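Local coordinates for hemerythrin HHE cation binding domain protein (Mycobacterium kansasii, PDB 6TYJ), which binds metal ions, zinc and ferric iron among them, in a hemerythrin-like helical bundle whose physiological role is not established, at residues S31-P34 and E39-A42; I53-E58 and A78-V83; P64-A69 and R120-A125; N11-L16 and D60-A65. All blocks are in the same frame, centred on the assembly; numbering follows the deposited sequence.

Contact 1 of 4, residues S31-P34 and E39-A42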
loop_
_atom_site.group_PDB
_atom_site.type_symbol
_atom_site.label_atom_id
_atom_site.label_comp_id
_atom_site.label_asym_id
_atom_site.label_seq_id
_atom_site.Cartn_x
_atom_site.Cartn_y
_atom_site.Cartn_z
ATOM N N SER A 31 -15.650 -0.400 3.414
ATOM C CA SER A 31 -16.408 0.052 4.582
ATOM C C SER A 31 -17.884 0.170 4.282
ATOM O O SER A 31 -18.727 -0.056 5.170
ATOM C CB SER A 31 -15.909 1.413 5.056
ATOM O OG SER A 31 -14.548 1.377 5.407
ATOM N N GLU A 32 -18.223 0.554 3.058
ATOM C CA GLU A 32 -19.615 0.814 2.727
ATOM C C GLU A 32 -20.386 -0.453 2.388
ATOM O O GLU A 32 -21.624 -0.435 2.449
ATOM C CB GLU A 32 -19.711 1.793 1.550
ATOM C CG GLU A 32 -19.343 3.237 1.855
ATOM C CD GLU A 32 -19.169 4.065 0.577
ATOM O OE1 GLU A 32 -18.980 3.458 -0.508
ATOM O OE2 GLU A 32 -19.217 5.314 0.652
ATOM N N ALA A 33 -19.685 -1.549 2.031
ATOM C CA ALA A 33 -20.328 -2.792 1.660
ATOM C C ALA A 33 -20.739 -3.571 2.913
ATOM O O ALA A 33 -20.136 -3.420 3.981
ATOM C CB ALA A 33 -19.373 -3.629 0.805
ATOM N N PRO A 34 -21.809 -4.351 2.829
ATOM C CA PRO A 34 -22.287 -5.070 4.016
ATOM C C PRO A 34 -21.242 -6.072 4.495
ATOM O O PRO A 34 -20.524 -6.674 3.693
ATOM C CB PRO A 34 -23.561 -5.766 3.517
ATOM C CG PRO A 34 -24.025 -4.933 2.345
ATOM C CD PRO A 34 -22.710 -4.489 1.678
ATOM N N GLU A 39 -19.579 -8.800 -2.197
ATOM C CA GLU A 39 -18.958 -7.565 -2.650
ATOM C C GLU A 39 -17.809 -7.163 -1.742
ATOM O O GLU A 39 -16.726 -6.807 -2.230
ATOM C CB GLU A 39 -20.014 -6.455 -2.707
ATOM C CG GLU A 39 -19.451 -5.144 -3.181
ATOM C CD GLU A 39 -20.402 -3.952 -3.032
ATOM O OE1 GLU A 39 -21.556 -4.139 -2.577
ATOM O OE2 GLU A 39 -19.972 -2.822 -3.365
ATOM N N ARG A 40 -18.009 -7.239 -0.425
ATOM C CA ARG A 40 -16.953 -6.813 0.493
ATOM C C ARG A 40 -15.748 -7.739 0.401
ATOM O O ARG A 40 -14.600 -7.284 0.499
ATOM C CB ARG A 40 -17.464 -6.748 1.934
ATOM C CG ARG A 40 -16.559 -5.884 2.823
ATOM C CD ARG A 40 -17.280 -5.626 4.155
ATOM N NE ARG A 40 -16.396 -5.015 5.134
ATOM C CZ ARG A 40 -16.708 -3.964 5.878
ATOM N NH1 ARG A 40 -17.905 -3.384 5.765
ATOM N NH2 ARG A 40 -15.817 -3.498 6.734
ATOM N N HIS A 41 -15.985 -9.047 0.269
ATOM C CA HIS A 41 -14.859 -9.976 0.152
ATOM C C HIS A 41 -14.038 -9.719 -1.104
ATOM O O HIS A 41 -12.798 -9.756 -1.053
ATOM C CB HIS A 41 -15.354 -11.424 0.158
ATOM C CG HIS A 41 -15.785 -11.915 1.514
ATOM N ND1 HIS A 41 -14.896 -12.123 2.547
ATOM C CD2 HIS A 41 -17.005 -12.255 1.996
ATOM C CE1 HIS A 41 -15.551 -12.565 3.609
ATOM N NE2 HIS A 41 -16.828 -12.668 3.298
ATOM N N ALA A 42 -14.701 -9.495 -2.246
ATOM C CA ALA A 42 -13.947 -9.211 -3.476
ATOM C C ALA A 42 -13.178 -7.914 -3.345
ATOM O O ALA A 42 -12.002 -7.846 -3.713
ATOM C CB ALA A 42 -14.874 -9.151 -4.689
HETATM O O HOH W 1 -17.203 -1.144 7.945
#

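Contact 2 of 4, residues I53-E58 and A78-V83. With ZN (zinc ion), chain B; ZN (zinc ion), chain D.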
loop_
_atom_site.group_PDB
_atom_site.type_symbol
_atom_site.label_atom_id
_atom_site.label_comp_id
_atom_site.label_asym_id
_atom_site.label_seq_id
_atom_site.Cartn_x
_atom_site.Cartn_y
_atom_site.Cartn_z
ATOM N N ILE A 53 1.417 -4.367 -4.099
ATOM C CA ILE A 53 2.277 -3.730 -5.091
ATOM C C ILE A 53 2.714 -2.343 -4.641
ATOM O O ILE A 53 3.804 -1.870 -5.028
ATOM C CB ILE A 53 1.608 -3.707 -6.468
ATOM C CG1 ILE A 53 0.458 -2.731 -6.529
ATOM C CG2 ILE A 53 1.098 -5.099 -6.836
ATOM C CD1 ILE A 53 -0.374 -2.960 -7.826
ATOM N N HIS A 54 1.907 -1.687 -3.805
ATOM C CA HIS A 54 2.251 -0.364 -3.316
ATOM C C HIS A 54 3.483 -0.396 -2.431
ATOM O O HIS A 54 4.430 0.388 -2.639
ATOM C CB HIS A 54 1.077 0.198 -2.531
ATOM C CG HIS A 54 1.270 1.615 -2.125
ATOM N ND1 HIS A 54 1.062 2.662 -2.986
ATOM C CD2 HIS A 54 1.642 2.161 -0.944
ATOM C CE1 HIS A 54 1.295 3.803 -2.356
ATOM N NE2 HIS A 54 1.658 3.519 -1.119
ATOM N N PHE A 55 3.497 -1.301 -1.442
ATOM C CA PHE A 55 4.660 -1.395 -0.566
ATOM C C PHE A 55 5.890 -1.823 -1.345
ATOM O O PHE A 55 6.996 -1.381 -1.024
ATOM C CB PHE A 55 4.397 -2.343 0.606
ATOM C CG PHE A 55 3.565 -1.726 1.697
ATOM C CD1 PHE A 55 2.991 -0.475 1.526
ATOM C CD2 PHE A 55 3.392 -2.388 2.902
ATOM C CE1 PHE A 55 2.218 0.110 2.537
ATOM C CE2 PHE A 55 2.631 -1.820 3.906
ATOM C CZ PHE A 55 2.048 -0.564 3.723
ATOM N N ARG A 56 5.720 -2.665 -2.372
ATOM C CA ARG A 56 6.884 -3.102 -3.151
ATOM C C ARG A 56 7.467 -1.961 -3.966
ATOM O O ARG A 56 8.703 -1.818 -4.030
ATOM C CB ARG A 56 6.499 -4.260 -4.065
ATOM C CG ARG A 56 6.335 -5.581 -3.348
ATOM C CD ARG A 56 6.148 -6.709 -4.340
ATOM N NE ARG A 56 5.658 -7.898 -3.664
ATOM C CZ ARG A 56 6.435 -8.888 -3.251
ATOM N NH1 ARG A 56 7.741 -8.832 -3.457
ATOM N NH2 ARG A 56 5.902 -9.939 -2.649
ATOM N N ILE A 57 6.622 -1.166 -4.642
ATOM C CA ILE A 57 7.234 -0.072 -5.387
ATOM C C ILE A 57 7.864 0.937 -4.441
ATOM O O ILE A 57 8.924 1.503 -4.785
ATOM C CB ILE A 57 6.280 0.607 -6.392
ATOM C CG1 ILE A 57 5.169 1.399 -5.714
ATOM C CG2 ILE A 57 5.715 -0.412 -7.387
ATOM C CD1 ILE A 57 4.382 2.214 -6.726
ATOM N N GLU A 58 7.306 1.138 -3.240
ATOM C CA GLU A 58 7.948 2.020 -2.271
ATOM C C GLU A 58 9.294 1.429 -1.838
ATOM O O GLU A 58 10.329 2.117 -1.885
ATOM C CB GLU A 58 6.977 2.299 -1.092
ATOM C CG GLU A 58 5.913 3.314 -1.461
ATOM C CD GLU A 58 4.928 3.537 -0.367
ATOM O OE1 GLU A 58 4.864 2.732 0.552
ATOM O OE2 GLU A 58 4.211 4.544 -0.477
ATOM N N ALA A 78 9.460 1.077 9.163
ATOM C CA ALA A 78 8.728 0.665 10.361
ATOM C C ALA A 78 7.224 0.885 10.208
ATOM O O ALA A 78 6.434 0.084 10.713
ATOM C CB ALA A 78 9.269 1.410 11.586
ATOM N N GLU A 79 6.794 1.947 9.510
ATOM C CA GLU A 79 5.359 2.138 9.257
ATOM C C GLU A 79 4.791 1.031 8.367
ATOM O O GLU A 79 3.626 0.649 8.503
ATOM C CB GLU A 79 5.109 3.507 8.613
ATOM C CG GLU A 79 5.236 4.711 9.541
ATOM C CD GLU A 79 4.001 4.933 10.391
ATOM O OE1 GLU A 79 4.081 5.710 11.375
ATOM O OE2 GLU A 79 2.955 4.324 10.073
ATOM N N HIS A 80 5.577 0.533 7.408
ATOM C CA HIS A 80 5.109 -0.635 6.669
ATOM C C HIS A 80 4.864 -1.803 7.610
ATOM O O HIS A 80 3.849 -2.499 7.494
ATOM C CB HIS A 80 6.125 -1.041 5.618
ATOM C CG HIS A 80 6.083 -0.213 4.377
ATOM N ND1 HIS A 80 6.869 -0.510 3.284
ATOM C CD2 HIS A 80 5.397 0.906 4.054
ATOM C CE1 HIS A 80 6.647 0.378 2.331
ATOM N NE2 HIS A 80 5.763 1.249 2.771
ATOM N N ARG A 81 5.782 -2.033 8.551
ATOM C CA ARG A 81 5.582 -3.099 9.535
ATOM C C ARG A 81 4.296 -2.894 10.313
ATOM O O ARG A 81 3.623 -3.860 10.662
ATOM C CB ARG A 81 6.742 -3.164 10.523
ATOM C CG ARG A 81 8.048 -3.508 9.884
ATOM C CD ARG A 81 9.069 -4.000 10.911
ATOM N NE ARG A 81 10.368 -4.129 10.273
ATOM C CZ ARG A 81 10.751 -5.208 9.600
ATOM N NH1 ARG A 81 11.950 -5.249 9.037
ATOM N NH2 ARG A 81 9.928 -6.249 9.497
ATOM N N GLN A 82 3.993 -1.643 10.657
ATOM C CA GLN A 82 2.763 -1.337 11.374
ATOM C C GLN A 82 1.555 -1.824 10.589
ATOM O O GLN A 82 0.622 -2.431 11.137
ATOM C CB GLN A 82 2.650 0.170 11.606
ATOM C CG GLN A 82 3.589 0.747 12.687
ATOM C CD GLN A 82 3.203 0.247 14.071
ATOM O OE1 GLN A 82 3.328 -0.947 14.373
ATOM N NE2 GLN A 82 2.671 1.151 14.919
ATOM N N VAL A 83 1.535 -1.519 9.298
ATOM C CA VAL A 83 0.404 -1.923 8.472
ATOM C C VAL A 83 0.337 -3.444 8.356
ATOM O O VAL A 83 -0.742 -4.042 8.492
ATOM C CB VAL A 83 0.495 -1.232 7.102
ATOM C CG1 VAL A 83 -0.590 -1.750 6.181
ATOM C CG2 VAL A 83 0.352 0.257 7.277
HETATM ZN ZN ZN B . 2.460 4.904 0.247
HETATM ZN ZN ZN D . 8.213 -2.230 3.252
HETATM O O HOH W 2 7.069 -3.845 3.530
HETATM O O HOH W 3 9.530 -2.222 4.636
#

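Contact 3 of 4, residues P64-A69 and R120-A125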
loop_
_atom_site.group_PDB
_atom_site.type_symbol
_atom_site.label_atom_id
_atom_site.label_comp_id
_atom_site.label_asym_id
_atom_site.label_seq_id
_atom_site.Cartn_x
_atom_site.Cartn_y
_atom_site.Cartn_z
ATOM N N PRO A 64 14.546 3.723 -1.989
ATOM C CA PRO A 64 15.991 3.728 -2.261
ATOM C C PRO A 64 16.471 5.041 -2.857
ATOM O O PRO A 64 17.589 5.492 -2.543
ATOM C CB PRO A 64 16.159 2.534 -3.218
ATOM C CG PRO A 64 15.080 1.567 -2.737
ATOM C CD PRO A 64 13.894 2.475 -2.452
ATOM N N ALA A 65 15.655 5.663 -3.719
ATOM C CA ALA A 65 15.993 6.959 -4.291
ATOM C C ALA A 65 16.084 8.033 -3.222
ATOM O O ALA A 65 16.793 9.043 -3.394
ATOM C CB ALA A 65 14.954 7.360 -5.337
ATOM N N LEU A 66 15.384 7.831 -2.117
ATOM C CA LEU A 66 15.346 8.769 -1.013
ATOM C C LEU A 66 16.254 8.344 0.139
ATOM O O LEU A 66 16.103 8.859 1.250
ATOM C CB LEU A 66 13.905 8.929 -0.520
ATOM C CG LEU A 66 13.068 9.994 -1.247
ATOM C CD1 LEU A 66 12.890 9.712 -2.738
ATOM C CD2 LEU A 66 11.721 10.200 -0.557
ATOM N N SER A 67 17.219 7.441 -0.115
ATOM C CA SER A 67 17.971 6.838 0.980
ATOM C C SER A 67 18.782 7.848 1.791
ATOM O O SER A 67 19.142 7.552 2.934
ATOM C CB SER A 67 18.894 5.737 0.446
ATOM O OG SER A 67 19.817 6.281 -0.478
ATOM N N ALA A 68 19.048 9.051 1.256
ATOM C CA ALA A 68 19.832 10.005 2.023
ATOM C C ALA A 68 19.113 10.474 3.283
ATOM O O ALA A 68 19.766 10.990 4.199
ATOM C CB ALA A 68 20.224 11.212 1.153
ATOM N N ALA A 69 17.796 10.301 3.351
ATOM C CA ALA A 69 17.023 10.701 4.524
ATOM C C ALA A 69 16.920 9.524 5.502
ATOM O O ALA A 69 15.864 8.910 5.679
ATOM C CB ALA A 69 15.649 11.179 4.083
ATOM N N ARG A 120 3.198 13.727 4.465
ATOM C CA ARG A 120 3.759 14.798 5.283
ATOM C C ARG A 120 5.282 14.875 5.170
ATOM O O ARG A 120 5.850 15.968 5.035
ATOM C CB ARG A 120 3.364 14.592 6.749
ATOM C CG ARG A 120 4.045 15.586 7.697
ATOM C CD ARG A 120 3.625 15.425 9.161
ATOM N NE ARG A 120 4.403 14.414 9.880
ATOM C CZ ARG A 120 3.879 13.317 10.426
ATOM N NH1 ARG A 120 2.572 13.089 10.341
ATOM N NH2 ARG A 120 4.657 12.453 11.066
ATOM N N ASP A 121 5.947 13.722 5.258
ATOM C CA ASP A 121 7.381 13.621 5.505
ATOM C C ASP A 121 8.198 13.274 4.273
ATOM O O ASP A 121 9.370 13.640 4.210
ATOM C CB ASP A 121 7.664 12.530 6.548
ATOM C CG ASP A 121 7.218 12.903 7.943
ATOM O OD1 ASP A 121 6.873 14.080 8.177
ATOM O OD2 ASP A 121 7.223 12.003 8.811
ATOM N N MET A 122 7.620 12.541 3.318
ATOM C CA MET A 122 8.424 11.859 2.301
ATOM C C MET A 122 7.997 12.139 0.867
ATOM O O MET A 122 8.701 11.701 -0.056
ATOM C CB MET A 122 8.416 10.336 2.537
ATOM C CG MET A 122 9.187 9.895 3.781
ATOM S SD MET A 122 10.968 10.069 3.574
ATOM C CE MET A 122 11.304 8.509 2.780
ATOM N N ILE A 123 6.898 12.862 0.657
ATOM C CA ILE A 123 6.413 13.283 -0.658
ATOM C C ILE A 123 6.082 14.771 -0.595
ATOM O O ILE A 123 5.081 15.145 0.037
ATOM C CB ILE A 123 5.171 12.484 -1.089
ATOM C CG1 ILE A 123 5.461 10.978 -1.129
ATOM C CG2 ILE A 123 4.632 13.000 -2.442
ATOM C CD1 ILE A 123 4.193 10.130 -1.336
ATOM N N PRO A 124 6.872 15.669 -1.222
ATOM C CA PRO A 124 8.097 15.397 -1.992
ATOM C C PRO A 124 9.243 14.956 -1.117
ATOM O O PRO A 124 9.115 14.929 0.099
ATOM C CB PRO A 124 8.431 16.744 -2.645
ATOM C CG PRO A 124 7.245 17.599 -2.445
ATOM C CD PRO A 124 6.534 17.099 -1.226
ATOM N N ALA A 125 10.374 14.622 -1.744
ATOM C CA ALA A 125 11.480 14.073 -0.989
ATOM C C ALA A 125 11.959 15.056 0.075
ATOM O O ALA A 125 11.895 16.281 -0.115
ATOM C CB ALA A 125 12.638 13.715 -1.908
#

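Contact 4 of 4, residues N11-L16 and D60-A65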
loop_
_atom_site.group_PDB
_atom_site.type_symbol
_atom_site.label_atom_id
_atom_site.label_comp_id
_atom_site.label_asym_id
_atom_site.label_seq_id
_atom_site.Cartn_x
_atom_site.Cartn_y
_atom_site.Cartn_z
ATOM N N ASN A 11 5.433 11.842 -12.644
ATOM C CA ASN A 11 6.599 11.753 -11.775
ATOM C C ASN A 11 6.288 10.890 -10.560
ATOM O O ASN A 11 5.151 10.461 -10.331
ATOM C CB ASN A 11 7.137 13.147 -11.373
ATOM C CG ASN A 11 6.247 13.894 -10.402
ATOM O OD1 ASN A 11 5.637 13.324 -9.506
ATOM N ND2 ASN A 11 6.218 15.209 -10.551
ATOM N N ALA A 12 7.344 10.620 -9.789
ATOM C CA ALA A 12 7.265 9.642 -8.712
ATOM C C ALA A 12 6.245 10.047 -7.660
ATOM O O ALA A 12 5.546 9.185 -7.121
ATOM C CB ALA A 12 8.646 9.463 -8.071
ATOM N N TYR A 13 6.163 11.351 -7.350
ATOM C CA TYR A 13 5.209 11.818 -6.346
ATOM C C TYR A 13 3.785 11.569 -6.805
ATOM O O TYR A 13 2.944 11.110 -6.028
ATOM C CB TYR A 13 5.394 13.311 -6.072
ATOM C CG TYR A 13 6.820 13.713 -5.718
ATOM C CD1 TYR A 13 7.650 12.864 -5.006
ATOM C CD2 TYR A 13 7.304 14.959 -6.073
ATOM C CE1 TYR A 13 8.955 13.254 -4.678
ATOM C CE2 TYR A 13 8.583 15.357 -5.759
ATOM C CZ TYR A 13 9.405 14.506 -5.051
ATOM O OH TYR A 13 10.685 14.946 -4.752
ATOM N N GLU A 14 3.498 11.898 -8.063
ATOM C CA GLU A 14 2.149 11.716 -8.586
ATOM C C GLU A 14 1.758 10.250 -8.601
ATOM O O GLU A 14 0.621 9.901 -8.259
ATOM C CB GLU A 14 2.057 12.317 -9.989
ATOM C CG GLU A 14 2.249 13.826 -10.011
ATOM C CD GLU A 14 2.404 14.392 -11.413
ATOM O OE1 GLU A 14 2.703 13.616 -12.347
ATOM O OE2 GLU A 14 2.231 15.620 -11.578
ATOM N N VAL A 15 2.681 9.373 -8.996
ATOM C CA VAL A 15 2.386 7.945 -8.982
ATOM C C VAL A 15 1.938 7.508 -7.597
ATOM O O VAL A 15 0.935 6.804 -7.446
ATOM C CB VAL A 15 3.604 7.129 -9.451
ATOM C CG1 VAL A 15 3.378 5.640 -9.154
ATOM C CG2 VAL A 15 3.816 7.324 -10.912
ATOM N N LEU A 16 2.689 7.905 -6.563
ATOM C CA LEU A 16 2.354 7.456 -5.220
ATOM C C LEU A 16 1.082 8.126 -4.724
ATOM O O LEU A 16 0.252 7.469 -4.097
ATOM C CB LEU A 16 3.490 7.719 -4.241
ATOM C CG LEU A 16 4.727 6.859 -4.505
ATOM C CD1 LEU A 16 5.795 7.309 -3.560
ATOM C CD2 LEU A 16 4.375 5.397 -4.278
ATOM N N ASP A 60 11.174 -0.926 -3.272
ATOM C CA ASP A 60 12.116 -1.340 -4.319
ATOM C C ASP A 60 12.609 -0.186 -5.172
ATOM O O ASP A 60 13.707 -0.288 -5.760
ATOM C CB ASP A 60 11.448 -2.368 -5.236
ATOM C CG ASP A 60 11.046 -3.647 -4.507
ATOM O OD1 ASP A 60 11.460 -3.862 -3.339
ATOM O OD2 ASP A 60 10.350 -4.470 -5.130
ATOM N N LEU A 61 11.832 0.890 -5.288
ATOM C CA LEU A 61 12.181 2.000 -6.169
ATOM C C LEU A 61 12.185 3.337 -5.440
ATOM O O LEU A 61 13.171 4.077 -5.509
ATOM C CB LEU A 61 11.232 2.048 -7.366
ATOM C CG LEU A 61 11.476 0.921 -8.376
ATOM C CD1 LEU A 61 10.399 0.789 -9.429
ATOM C CD2 LEU A 61 12.816 1.165 -9.046
ATOM N N TYR A 62 11.094 3.682 -4.746
ATOM C CA TYR A 62 10.985 5.059 -4.270
ATOM C C TYR A 62 11.873 5.320 -3.054
ATOM O O TYR A 62 12.651 6.284 -3.030
ATOM C CB TYR A 62 9.524 5.363 -3.929
ATOM C CG TYR A 62 9.310 6.820 -3.544
ATOM C CD1 TYR A 62 9.482 7.827 -4.483
ATOM C CD2 TYR A 62 8.964 7.183 -2.241
ATOM C CE1 TYR A 62 9.279 9.158 -4.140
ATOM C CE2 TYR A 62 8.779 8.531 -1.884
ATOM C CZ TYR A 62 8.938 9.501 -2.840
ATOM O OH TYR A 62 8.754 10.835 -2.539
ATOM N N TYR A 63 11.738 4.505 -2.010
ATOM C CA TYR A 63 12.544 4.746 -0.825
ATOM C C TYR A 63 14.048 4.619 -1.105
ATOM O O TYR A 63 14.805 5.404 -0.512
ATOM C CB TYR A 63 12.090 3.812 0.312
ATOM C CG TYR A 63 10.746 4.134 0.912
ATOM C CD1 TYR A 63 10.223 5.404 0.790
ATOM C CD2 TYR A 63 10.002 3.166 1.590
ATOM C CE1 TYR A 63 8.977 5.733 1.351
ATOM C CE2 TYR A 63 8.766 3.490 2.149
ATOM C CZ TYR A 63 8.266 4.776 2.005
ATOM O OH TYR A 63 7.042 5.162 2.545
ATOM N N PRO A 64 14.546 3.723 -1.989
ATOM C CA PRO A 64 15.991 3.728 -2.261
ATOM C C PRO A 64 16.471 5.041 -2.857
ATOM O O PRO A 64 17.589 5.492 -2.543
ATOM C CB PRO A 64 16.159 2.534 -3.218
ATOM C CG PRO A 64 15.080 1.567 -2.737
ATOM C CD PRO A 64 13.894 2.475 -2.452
ATOM N N ALA A 65 15.655 5.663 -3.719
ATOM C CA ALA A 65 15.993 6.959 -4.291
ATOM C C ALA A 65 16.084 8.033 -3.222
ATOM O O ALA A 65 16.793 9.043 -3.394
ATOM C CB ALA A 65 14.954 7.360 -5.337
#

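Contact 1 of 4, residues S31-P34 and E39-A42
Arg40 reaches across the turn to Ala33 and hydrogen-bonds to its carbonyl. Its NH1 donates to Ala33 O over 2.9 Å, with an N-H...O angle of 148°; the oxygen lies close to the guanidinium plane, at its edge. Arg40 CG stands anti to the backbone N (chi1 -161°) and the chain runs extended as far as NE, which carries the charged end along the turn and up to the last residues of helix 12-32. Water 1 accepts from Arg40 NH2 at 3.0 Å and gives a weak bond to Ser31 O. Tyr100, bonded to NE, and Trp104, in a cation-pi contact, hold the same guanidinium from helix 100-121.

The fold element here is a tight connection between two consecutive, packed helices of the bundle: Ala33 is the first residue to leave helical geometry, and helix 38-65 starts a few residues later, so one arginine ties the end of one bundle helix to the beginning of the next.

Van der Waals contacts complete the interface. Ala33 CB sits 3.8 Å from Arg40 CB, an aliphatic contact, and 4.0 Å from Glu39 CD, while Arg40 CD passes 3.4 Å from Pro34 O, an oxygen hydrogen-bonded by Ser37 OG.

Contact 2 of 4, residues I53-E58 and A78-V83
Phe55 and His80 lie flat against each other between antiparallel helices 38-65 and 70-91. The ring centroids are 3.7 Å apart and the planes only 9° from parallel, a face-to-face stack, with His80 CD2 over the centre of the phenyl ring. Phe55 CB adds a CH-pi contact to the imidazole, 4.2 Å from its centroid. Matching first torsions (chi1 -78° for Phe55, -79° for His80) turn each ring toward the opposite helix, and the two side chains pass each other in opposite directions.

Metal coordination accounts for the polar part. This is the heart of the hemerythrin-like bundle, where helices present histidines and carboxylates to a central metal cluster. His54 NE2, at 2.1 Å, and Glu58 OE2, at 1.9 Å, bind the chain B zinc, which His20, His114 and Glu118 complete. Glu58 OE1 and His80 NE2 are 2.8 Å apart because both ligate a further zinc, also bound by His114; carboxylate and imidazole are nearly coplanar there. The other nitrogen, His80 ND1, holds the chain D zinc at 2.2 Å together with Asp59 and waters 2 and 3. One imidazole thus links two metals; bonds through both nitrogens fix the ring's rotation, and the phenyl lies over one face.

Apolar packing continues at the edge of the Phe55 ring, where CZ meets Val83 CB at 3.8 Å. Phe107, Val110 and Leu111 of helix 100-121 close round Val83.

Contact 3 of 4, residues P64-A69 and R120-A125
Leu66 extends its branched end into the bend made by residues 122-125, meeting Met122 with one methyl and Ala125 with its branch point and that same methyl. CD2 makes the Met122 contact: it lies 3.8 Å from the terminal CE and 3.4 Å from the backbone O of the same residue. The methionine is folded, with CG anti to the carbonyl carbon (chi1 -70°) and further bends at chi2 and chi3; its thioether therefore curls back and brings CE to the leucine, and the two side chains run past each other in opposite directions. Ala125 CB comes from another direction, packs against Leu66 CG at 3.8 Å and also touches CD2.

Both backbones are leaving helices here. Leu66 ends the helical geometry of helix 38-65 and opens a type I beta turn to Ala69, the N-cap residue of helix 70-91. In the partner segment the backbone leaves helical phi/psi at Met122 and runs on through the cis peptide before Pro124. The contact thus joins a turn between two bundle helices to the segment that follows a third. Leu72 and Ile73 of helix 70-91 add their side chains around Met122, and Pro126 and Val129 touch Leu66.

No hydrogen bond passes between the two segments, so their direct contact rests on van der Waals packing of methyl and methine groups, with one methyl against a carbonyl oxygen. That oxygen, Met122 O, takes its hydrogen bond from Tyr62 OH, which leaves the polar atom satisfied within an otherwise apolar cluster.

Contact 4 of 4, residues N11-L16 and D60-A65
Tyr62 fills the space between the start of helix 12-32 and the end of helix 38-65, two members of the hemerythrin-type helical bundle. The local axes are 11.6 Å apart at their closest and inclined at 132°, a gap that the aromatic side chain bridges. The helix that receives the ring is closed at its first turn by a capping box. Asn11 OD1 accepts from Glu14 N at 2.9 Å in a nearly straight bond, and Asn11 N donates in return to Glu14 OE1. Met143 of helix 133-161 packs on the same first turn, touching both Leu16 and Ala12.

From CB, with CG anti to the backbone N (chi1 -175°), the tyrosine leaves its own helix toward residues 12-16. At CG and CD2 it comes under Leu16: CD1 of the leucine sits over the ring face, 3.5 Å from the centroid and 13° off the normal, a CH-pi contact whose closest approach is 3.4 Å to Tyr62 CD2. Near CD1 and CE1 of the ring, Ala12 CB approaches obliquely and is 4.0 Å from Tyr62 CE1. CE1 also packs on Tyr13 CD1, and there the two tyrosine side chains cross at about a right angle. Farther out, CE2 and CZ still lie under the Leu16 methyl.

At the tip, Tyr62 OH is hydrogen-bonded to Met122 O, and Tyr13 OH to Ala125 N, while Tyr62 OH lies at the edge of the Tyr13 ring, 3.2 Å from its CE1.

How the contacts relate
Helix 38-65 runs through all four contacts. Contact 1 lies at its N-terminal end, contact 2 beyond its middle, and contacts 3 and 4 at its C-terminal end, on the opposite side of the chain's centre from contact 1; the centres of contacts 1 and 3 are about 34 Å apart. Helix 12-32 enters contacts 1 and 4, so this helix pair is joined near both ends. Along the chain, contact 1 falls between the two segments of contact 4, whereas contact 2 alternates with both 3 and 4. Contacts 3 and 4, centred about 9 Å apart, share Pro64 and Ala65, and both adjoin contact 2. Closely packed helix ends thus adjoin the metal site on one side, with the turn of contact 1 remote.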